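Local coordinates for protein Alpha/beta hydrolase (Pseudomonas aeruginosa PAO1, PDB 4R1D) that probably acts as a calcium-binding lipase toxin, Tle4, of the H2 type VI secretion system, and is bound and presumably silenced by the immunity protein Tli4, at residues A[436-441]-A[478-483]; A[286-291]-A[499-504]; A[184-189]-A[548-553]. All blocks are in the same frame, centred on the assembly; numbering follows the deposited sequence.

Contact 1 of 3, residues A[436-441]-A[478-483]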
loop_
_atom_site.group_PDB
_atom_site.type_symbol
_atom_site.label_atom_id
_atom_site.label_comp_id
_atom_site.label_asym_id
_atom_site.label_seq_id
_atom_site.Cartn_x
_atom_site.Cartn_y
_atom_site.Cartn_z
ATOM N N SER A 436 -1.463 12.995 -25.355
ATOM C CA SER A 436 -2.477 11.976 -25.648
ATOM C C SER A 436 -2.876 11.175 -24.405
ATOM O O SER A 436 -3.636 10.212 -24.489
ATOM C CB SER A 436 -2.032 11.038 -26.777
ATOM O OG SER A 436 -1.074 10.101 -26.316
ATOM N N ARG A 437 -2.366 11.576 -23.243
ATOM C CA ARG A 437 -2.753 10.931 -21.994
ATOM C C ARG A 437 -3.190 12.018 -21.031
ATOM O O ARG A 437 -2.352 12.631 -20.379
ATOM C CB ARG A 437 -1.576 10.144 -21.422
ATOM C CG ARG A 437 -1.012 9.136 -22.401
ATOM C CD ARG A 437 -0.058 8.188 -21.725
ATOM N NE ARG A 437 0.550 7.228 -22.647
ATOM C CZ ARG A 437 0.055 6.025 -22.923
ATOM N NH1 ARG A 437 -1.079 5.617 -22.369
ATOM N NH2 ARG A 437 0.702 5.223 -23.757
ATOM N N HIS A 438 -4.497 12.273 -20.969
ATOM C CA HIS A 438 -5.015 13.451 -20.271
ATOM C C HIS A 438 -4.646 13.475 -18.791
ATOM O O HIS A 438 -4.455 14.550 -18.213
ATOM C CB HIS A 438 -6.531 13.616 -20.484
ATOM C CG HIS A 438 -7.380 12.755 -19.599
ATOM N ND1 HIS A 438 -7.684 11.445 -19.901
ATOM C CD2 HIS A 438 -8.022 13.032 -18.436
ATOM C CE1 HIS A 438 -8.459 10.945 -18.954
ATOM N NE2 HIS A 438 -8.677 11.887 -18.054
ATOM N N SER A 439 -4.563 12.289 -18.189
ATOM C CA SER A 439 -4.029 12.125 -16.838
ATOM C C SER A 439 -4.801 12.906 -15.768
ATOM O O SER A 439 -4.244 13.219 -14.716
ATOM C CB SER A 439 -2.558 12.553 -16.802
ATOM O OG SER A 439 -1.790 11.925 -17.822
ATOM N N TRP A 440 -6.070 13.207 -16.033
ATOM C CA TRP A 440 -6.881 14.027 -15.126
ATOM C C TRP A 440 -6.158 15.304 -14.715
ATOM O O TRP A 440 -6.335 15.810 -13.599
ATOM C CB TRP A 440 -7.309 13.206 -13.895
ATOM C CG TRP A 440 -8.137 12.046 -14.312
ATOM C CD1 TRP A 440 -7.765 10.735 -14.334
ATOM C CD2 TRP A 440 -9.465 12.099 -14.842
ATOM N NE1 TRP A 440 -8.793 9.961 -14.829
ATOM C CE2 TRP A 440 -9.849 10.778 -15.146
ATOM C CE3 TRP A 440 -10.373 13.137 -15.079
ATOM C CZ2 TRP A 440 -11.096 10.467 -15.677
ATOM C CZ3 TRP A 440 -11.611 12.831 -15.604
ATOM C CH2 TRP A 440 -11.965 11.507 -15.902
ATOM N N ARG A 441 -5.369 15.841 -15.637
ATOM C CA ARG A 441 -4.510 16.974 -15.327
ATOM C C ARG A 441 -5.339 18.214 -14.976
ATOM O O ARG A 441 -5.006 18.949 -14.048
ATOM C CB ARG A 441 -3.564 17.246 -16.493
ATOM C CG ARG A 441 -2.547 18.336 -16.214
ATOM C CD ARG A 441 -3.015 19.711 -16.746
ATOM N NE ARG A 441 -2.020 20.721 -16.433
ATOM C CZ ARG A 441 -1.724 21.775 -17.195
ATOM N NH1 ARG A 441 -2.351 21.984 -18.347
ATOM N NH2 ARG A 441 -0.780 22.608 -16.795
ATOM N N ILE A 478 -17.979 15.350 -13.437
ATOM C CA ILE A 478 -16.566 15.330 -13.775
ATOM C C ILE A 478 -16.389 14.919 -15.230
ATOM O O ILE A 478 -16.884 13.877 -15.660
ATOM C CB ILE A 478 -15.768 14.430 -12.817
ATOM C CG1 ILE A 478 -15.580 15.170 -11.483
ATOM C CG2 ILE A 478 -14.423 14.067 -13.431
ATOM C CD1 ILE A 478 -14.953 14.354 -10.350
ATOM N N VAL A 479 -15.714 15.768 -15.997
ATOM C CA VAL A 479 -15.493 15.496 -17.405
ATOM C C VAL A 479 -14.014 15.612 -17.740
ATOM O O VAL A 479 -13.273 16.376 -17.118
ATOM C CB VAL A 479 -16.268 16.483 -18.288
ATOM C CG1 VAL A 479 -17.765 16.312 -18.087
ATOM C CG2 VAL A 479 -15.842 17.913 -17.977
ATOM N N GLN A 480 -13.595 14.842 -18.735
ATOM C CA GLN A 480 -12.221 14.837 -19.195
ATOM C C GLN A 480 -11.803 16.229 -19.668
ATOM O O GLN A 480 -12.568 16.911 -20.358
ATOM C CB GLN A 480 -12.100 13.829 -20.337
ATOM C CG GLN A 480 -10.695 13.422 -20.700
ATOM C CD GLN A 480 -10.687 12.354 -21.774
ATOM O OE1 GLN A 480 -11.173 11.242 -21.562
ATOM N NE2 GLN A 480 -10.155 12.692 -22.942
ATOM N N GLY A 481 -10.593 16.644 -19.291
ATOM C CA GLY A 481 -10.017 17.890 -19.764
ATOM C C GLY A 481 -9.472 17.728 -21.169
ATOM O O GLY A 481 -9.716 16.703 -21.803
ATOM N N PRO A 482 -8.706 18.721 -21.657
ATOM C CA PRO A 482 -8.267 19.917 -20.932
ATOM C C PRO A 482 -9.309 21.030 -20.896
ATOM O O PRO A 482 -10.275 21.021 -21.662
ATOM C CB PRO A 482 -7.055 20.380 -21.743
ATOM C CG PRO A 482 -7.377 19.968 -23.130
ATOM C CD PRO A 482 -8.114 18.656 -23.006
ATOM N N LEU A 483 -9.089 21.990 -20.002
ATOM C CA LEU A 483 -9.967 23.137 -19.842
ATOM C C LEU A 483 -10.127 23.882 -21.171
ATOM O O LEU A 483 -9.184 23.989 -21.956
ATOM C CB LEU A 483 -9.393 24.075 -18.778
ATOM C CG LEU A 483 -10.291 25.093 -18.081
ATOM C CD1 LEU A 483 -11.416 24.393 -17.355
ATOM C CD2 LEU A 483 -9.463 25.923 -17.104
#
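Gln480 lies flat on one face of the His438 imidazole, and this is the CH-pi and stacking part of the contact. Its CG sits over the ring centre as a CH-pi contact, 3.5 Å from the centroid of the His438 ring and only 7° off the normal. Beyond CG the chain stays extended (chi2 176°), which carries CD on past the centre to the ND1 side. The amide lies over the ring, nearly parallel to it, the two planes 12° apart, and Gln480 CD is 3.7 Å from His438 ND1.

The apolar part belongs to Trp440. The far corner of its indole, CZ3, meets Ile478 CG2 at 3.8 Å, the two side chains crossing at about a right angle. Near that same corner, at the ring edge, lies the backbone O of Val479, 4.2 Å from Trp440 CZ3.

Within 436-441 the two rings brace each other: His438 NE2 stands over the indole centre, 3.2 Å above its plane, while Trp440 CE3 lies at the imidazole edge. His292 also stacks on Trp440. Arg441 N bonds back to His438 O, closing the turn.

Held by one imidazole face, an indole corner and a methyl group, the contact relies on shape and dispersion. It fastens strand 477-479 and the loop beyond it to the loop after strand 427-432, whose polar anchoring comes from outside: Glu299 on Trp440 NE1, and the salt bridges of Arg437 with Glu498 and Arg441 with Asp503.

Contact 2 of 3, residues A[286-291]-A[499-504]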
loop_
_atom_site.group_PDB
_atom_site.type_symbol
_atom_site.label_atom_id
_atom_site.label_comp_id
_atom_site.label_asym_id
_atom_site.label_seq_id
_atom_site.Cartn_x
_atom_site.Cartn_y
_atom_site.Cartn_z
ATOM N N GLY A 286 3.141 15.462 -6.561
ATOM C CA GLY A 286 1.833 14.845 -6.410
ATOM C C GLY A 286 1.078 14.675 -7.714
ATOM O O GLY A 286 1.669 14.782 -8.788
ATOM N N SER A 287 -0.221 14.392 -7.621
ATOM C CA SER A 287 -1.032 14.088 -8.801
ATOM C C SER A 287 -2.512 14.350 -8.559
ATOM O O SER A 287 -3.108 13.787 -7.641
ATOM C CB SER A 287 -0.870 12.619 -9.200
ATOM O OG SER A 287 -1.715 12.309 -10.291
ATOM N N SER A 288 -3.113 15.179 -9.407
ATOM C CA SER A 288 -4.549 15.432 -9.340
ATOM C C SER A 288 -5.398 14.160 -9.537
ATOM O O SER A 288 -6.594 14.147 -9.245
ATOM C CB SER A 288 -4.943 16.508 -10.369
ATOM O OG SER A 288 -4.468 16.153 -11.654
ATOM N N THR A 289 -4.800 13.085 -10.048
ATOM C CA THR A 289 -5.589 11.868 -10.212
ATOM C C THR A 289 -6.182 11.380 -8.895
ATOM O O THR A 289 -7.233 10.756 -8.899
ATOM C CB THR A 289 -4.809 10.702 -10.883
ATOM O OG1 THR A 289 -3.742 10.265 -10.019
ATOM C CG2 THR A 289 -4.268 11.119 -12.249
ATOM N N ILE A 290 -5.531 11.665 -7.769
ATOM C CA ILE A 290 -6.049 11.179 -6.481
ATOM C C ILE A 290 -7.439 11.738 -6.215
ATOM O O ILE A 290 -8.287 11.073 -5.617
ATOM C CB ILE A 290 -5.097 11.488 -5.283
ATOM C CG1 ILE A 290 -5.556 10.729 -4.031
ATOM C CG2 ILE A 290 -5.043 12.978 -4.992
ATOM C CD1 ILE A 290 -4.730 11.055 -2.795
ATOM N N TYR A 291 -7.687 12.960 -6.681
ATOM C CA TYR A 291 -9.018 13.536 -6.534
ATOM C C TYR A 291 -10.028 12.771 -7.388
ATOM O O TYR A 291 -11.102 12.432 -6.927
ATOM C CB TYR A 291 -8.995 15.018 -6.909
ATOM C CG TYR A 291 -10.296 15.738 -6.664
ATOM C CD1 TYR A 291 -11.349 15.620 -7.563
ATOM C CD2 TYR A 291 -10.459 16.564 -5.560
ATOM C CE1 TYR A 291 -12.530 16.276 -7.361
ATOM C CE2 TYR A 291 -11.657 17.238 -5.346
ATOM C CZ TYR A 291 -12.679 17.095 -6.263
ATOM O OH TYR A 291 -13.884 17.738 -6.077
ATOM N N THR A 499 -1.104 8.765 -14.983
ATOM C CA THR A 499 -1.186 8.887 -13.530
ATOM C C THR A 499 -0.521 10.149 -12.991
ATOM O O THR A 499 -1.022 10.748 -12.042
ATOM C CB THR A 499 -0.585 7.659 -12.831
ATOM O OG1 THR A 499 -1.491 6.564 -12.967
ATOM C CG2 THR A 499 -0.364 7.944 -11.343
ATOM N N VAL A 500 0.597 10.543 -13.598
ATOM C CA VAL A 500 1.328 11.742 -13.188
ATOM C C VAL A 500 1.218 12.821 -14.276
ATOM O O VAL A 500 1.761 12.663 -15.359
ATOM C CB VAL A 500 2.817 11.407 -12.940
ATOM C CG1 VAL A 500 3.641 12.663 -12.588
ATOM C CG2 VAL A 500 2.938 10.350 -11.821
ATOM N N PRO A 501 0.502 13.916 -13.985
ATOM C CA PRO A 501 0.439 15.004 -14.977
ATOM C C PRO A 501 1.827 15.569 -15.195
ATOM O O PRO A 501 2.646 15.567 -14.284
ATOM C CB PRO A 501 -0.440 16.051 -14.293
ATOM C CG PRO A 501 -1.330 15.233 -13.390
ATOM C CD PRO A 501 -0.431 14.130 -12.866
ATOM N N THR A 502 2.094 16.062 -16.395
ATOM C CA THR A 502 3.376 16.676 -16.675
ATOM C C THR A 502 3.721 17.768 -15.638
ATOM O O THR A 502 4.885 17.948 -15.285
ATOM C CB THR A 502 3.391 17.224 -18.124
ATOM O OG1 THR A 502 3.001 16.172 -19.022
ATOM C CG2 THR A 502 4.777 17.714 -18.508
ATOM N N ASP A 503 2.704 18.485 -15.147
ATOM C CA ASP A 503 2.887 19.464 -14.071
ATOM C C ASP A 503 3.872 18.954 -13.024
ATOM O O ASP A 503 4.788 19.655 -12.613
ATOM C CB ASP A 503 1.557 19.723 -13.342
ATOM C CG ASP A 503 0.574 20.525 -14.167
ATOM O OD1 ASP A 503 1.014 21.463 -14.860
ATOM O OD2 ASP A 503 -0.642 20.220 -14.106
ATOM N N SER A 504 3.643 17.720 -12.592
ATOM C CA SER A 504 4.382 17.096 -11.493
ATOM C C SER A 504 5.620 16.363 -12.029
ATOM O O SER A 504 6.695 16.409 -11.433
ATOM C CB SER A 504 3.433 16.130 -10.752
ATOM O OG SER A 504 4.094 15.380 -9.725
#
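Ser504 and Gly286 meet at the rim of a flat peptide group: Ser504 OG lies in the plane of the Gly286 carbonyl, on a lone pair, and donates to Gly286 O at 2.7 Å with a C=O...donor angle of 140°. A Ser504 chi1 of 175° sets OG anti to the backbone N, and the same hydroxyl also bonds Thr285 N. The Thr499 carbonyl is approached by two side chains of the other segment. Ser287 OG donates to Thr499 O at a very short 2.4 Å, a length best treated as doubtful, while the methyl CG2 of Thr289 packs 3.3 Å from Thr499 O.

The puckered Pro501 ring turns its CD and CG to two serine hydroxyls. Ser287 OG is 3.4 Å from Pro501 CD, and Ser288 OG is 3.7 Å from Pro501 CG; the stronger partner of the Ser288 hydroxyl is Trp440 O.

Both segments lead into helices. Ser287 OG accepts from Thr289 N at 3.2 Å (N-H...O 153°), a capping bond in the turn leading into the helix, and Pro501 takes the N-cap position of helix 502-505.

Chemically, the bonds crossing this buried interface run from small hydroxyls to main-chain oxygens. Ser504 ties helix 502-505 to the Gly286 carbonyl; Ser287 caps its own turn and, if the short distance is taken at face value, also holds the Thr499 carbonyl.

Contact 3 of 3, residues A[184-189]-A[548-553]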
loop_
_atom_site.group_PDB
_atom_site.type_symbol
_atom_site.label_atom_id
_atom_site.label_comp_id
_atom_site.label_asym_id
_atom_site.label_seq_id
_atom_site.Cartn_x
_atom_site.Cartn_y
_atom_site.Cartn_z
ATOM N N GLY A 184 20.404 19.943 -20.472
ATOM C CA GLY A 184 21.460 20.325 -21.394
ATOM C C GLY A 184 22.846 20.330 -20.787
ATOM O O GLY A 184 23.787 20.844 -21.386
ATOM N N LYS A 185 22.978 19.754 -19.598
ATOM C CA LYS A 185 24.252 19.760 -18.890
ATOM C C LYS A 185 25.052 18.480 -19.153
ATOM O O LYS A 185 26.243 18.530 -19.451
ATOM C CB LYS A 185 24.034 20.000 -17.391
ATOM C CG LYS A 185 23.397 21.373 -17.084
ATOM C CD LYS A 185 23.084 21.590 -15.595
ATOM C CE LYS A 185 21.929 20.712 -15.101
ATOM N NZ LYS A 185 21.418 21.103 -13.736
ATOM N N VAL A 186 24.392 17.332 -19.075
ATOM C CA VAL A 186 25.114 16.073 -19.192
ATOM C C VAL A 186 25.390 15.700 -20.639
ATOM O O VAL A 186 24.710 16.152 -21.554
ATOM C CB VAL A 186 24.374 14.921 -18.483
ATOM C CG1 VAL A 186 24.195 15.237 -17.018
ATOM C CG2 VAL A 186 23.044 14.647 -19.150
ATOM N N GLY A 187 26.408 14.877 -20.850
ATOM C CA GLY A 187 26.790 14.510 -22.201
ATOM C C GLY A 187 26.650 13.020 -22.415
ATOM O O GLY A 187 26.259 12.296 -21.504
ATOM N N PRO A 188 26.966 12.549 -23.626
ATOM C CA PRO A 188 26.824 11.123 -23.925
ATOM C C PRO A 188 27.790 10.296 -23.096
ATOM O O PRO A 188 28.799 10.818 -22.618
ATOM C CB PRO A 188 27.213 11.036 -25.405
ATOM C CG PRO A 188 28.085 12.226 -25.631
ATOM C CD PRO A 188 27.492 13.304 -24.778
ATOM N N ILE A 189 27.465 9.020 -22.920
ATOM C CA ILE A 189 28.389 8.068 -22.333
ATOM C C ILE A 189 29.546 7.888 -23.317
ATOM O O ILE A 189 29.327 7.873 -24.533
ATOM C CB ILE A 189 27.690 6.718 -22.101
ATOM C CG1 ILE A 189 26.713 6.815 -20.925
ATOM C CG2 ILE A 189 28.699 5.612 -21.858
ATOM C CD1 ILE A 189 25.663 5.697 -20.892
ATOM N N ALA A 548 17.563 4.882 -17.257
ATOM C CA ALA A 548 18.029 4.238 -16.031
ATOM C C ALA A 548 19.480 3.767 -16.160
ATOM O O ALA A 548 20.321 4.062 -15.311
ATOM C CB ALA A 548 17.128 3.072 -15.665
ATOM N N LEU A 549 19.775 3.032 -17.225
ATOM C CA LEU A 549 21.131 2.531 -17.405
ATOM C C LEU A 549 22.121 3.677 -17.604
ATOM O O LEU A 549 23.232 3.649 -17.081
ATOM C CB LEU A 549 21.180 1.540 -18.565
ATOM C CG LEU A 549 20.476 0.219 -18.237
ATOM C CD1 LEU A 549 20.164 -0.519 -19.505
ATOM C CD2 LEU A 549 21.349 -0.624 -17.289
ATOM N N TYR A 550 21.708 4.691 -18.359
ATOM C CA TYR A 550 22.521 5.887 -18.537
ATOM C C TYR A 550 22.843 6.524 -17.182
ATOM O O TYR A 550 23.994 6.849 -16.898
ATOM C CB TYR A 550 21.781 6.898 -19.424
ATOM C CG TYR A 550 22.462 8.229 -19.530
ATOM C CD1 TYR A 550 23.415 8.465 -20.515
ATOM C CD2 TYR A 550 22.142 9.269 -18.660
ATOM C CE1 TYR A 550 24.043 9.703 -20.626
ATOM C CE2 TYR A 550 22.770 10.512 -18.763
ATOM C CZ TYR A 550 23.715 10.715 -19.747
ATOM O OH TYR A 550 24.340 11.930 -19.843
ATOM N N GLY A 551 21.826 6.701 -16.342
ATOM C CA GLY A 551 22.046 7.249 -15.019
ATOM C C GLY A 551 23.049 6.432 -14.207
ATOM O O GLY A 551 23.952 6.974 -13.569
ATOM N N VAL A 552 22.902 5.114 -14.243
ATOM C CA VAL A 552 23.780 4.253 -13.452
ATOM C C VAL A 552 25.236 4.400 -13.888
ATOM O O VAL A 552 26.142 4.517 -13.045
ATOM C CB VAL A 552 23.337 2.795 -13.523
ATOM C CG1 VAL A 552 24.409 1.862 -12.934
ATOM C CG2 VAL A 552 22.003 2.635 -12.790
ATOM N N ILE A 553 25.454 4.405 -15.200
ATOM C CA ILE A 553 26.802 4.588 -15.728
ATOM C C ILE A 553 27.410 5.935 -15.314
ATOM O O ILE A 553 28.554 5.997 -14.845
ATOM C CB ILE A 553 26.854 4.453 -17.251
ATOM C CG1 ILE A 553 26.491 3.021 -17.673
ATOM C CG2 ILE A 553 28.258 4.857 -17.757
ATOM C CD1 ILE A 553 27.392 1.936 -17.035
#
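Tyr550 reaches out from helix 542-556 and plants its hydroxyl in the 184-189 loop, and here the packing is close. Tyr550 OH donates to Gly187 O at 2.6 Å, tilted 30° from that carbonyl plane, with the oxygen lying at the edge of the phenol ring. The same carbonyl takes a weak hydrogen bond from Lys554 NZ. Val186 presses on the phenol tip, its CG2 3.1 Å from Tyr550 OH. Tyr550 CG stands anti to the backbone N (chi1 173°), and the end of the side chain comes nearer to the loop. Closer to the helix, Ile189 slides past Tyr550 in the opposite direction, Ile189 CD1 to Tyr550 CD1 at 3.6 Å.

In this alpha/beta hydrolase, helix 542-556 is the last modelled helix; Tyr550 and Val186 both touch Tyr428 of strand 427-432 in the central parallel sheet, so the loop is joined to helix and sheet together.

Away from the phenol the fit relaxes. Ile189 CD1 comes only to 4.0 Å from Ile553 CB, the two side chains crossing at about a right angle. The end of Ile553 leads away from the loop; its side chain also touches Leu194 and Ala197 of helix 191-197 and is about 5 Å from that of the calcium ligand Phe202. On the solvent side, the exposed Gly184 and Lys185 make no contact with 548-553.

In the fold
Along the chain the three pairs enclose one another: 184-189 and 548-553 are outermost, 286-291 and 499-504 lie within them, and 436-441 and 478-483 are innermost. Contacts 1 and 2 are neighbours, centres 11 Å apart, joined by the Arg441–Asp503 salt bridge, a probable hydrogen bond from Ser288 OG to Trp440 O, and Arg441 packed on Pro501. Contact 3 stands apart, its nearest atoms about 16 Å from contact 2 and about 18 Å from contact 1, on the part of the fold nearer the calcium. Contact 1 links the loop leaving strand 427-432 of the parallel sheet to the edge strand 477-479 of the mixed sheet, while contact 3 packs on the parallel sheet through Tyr428.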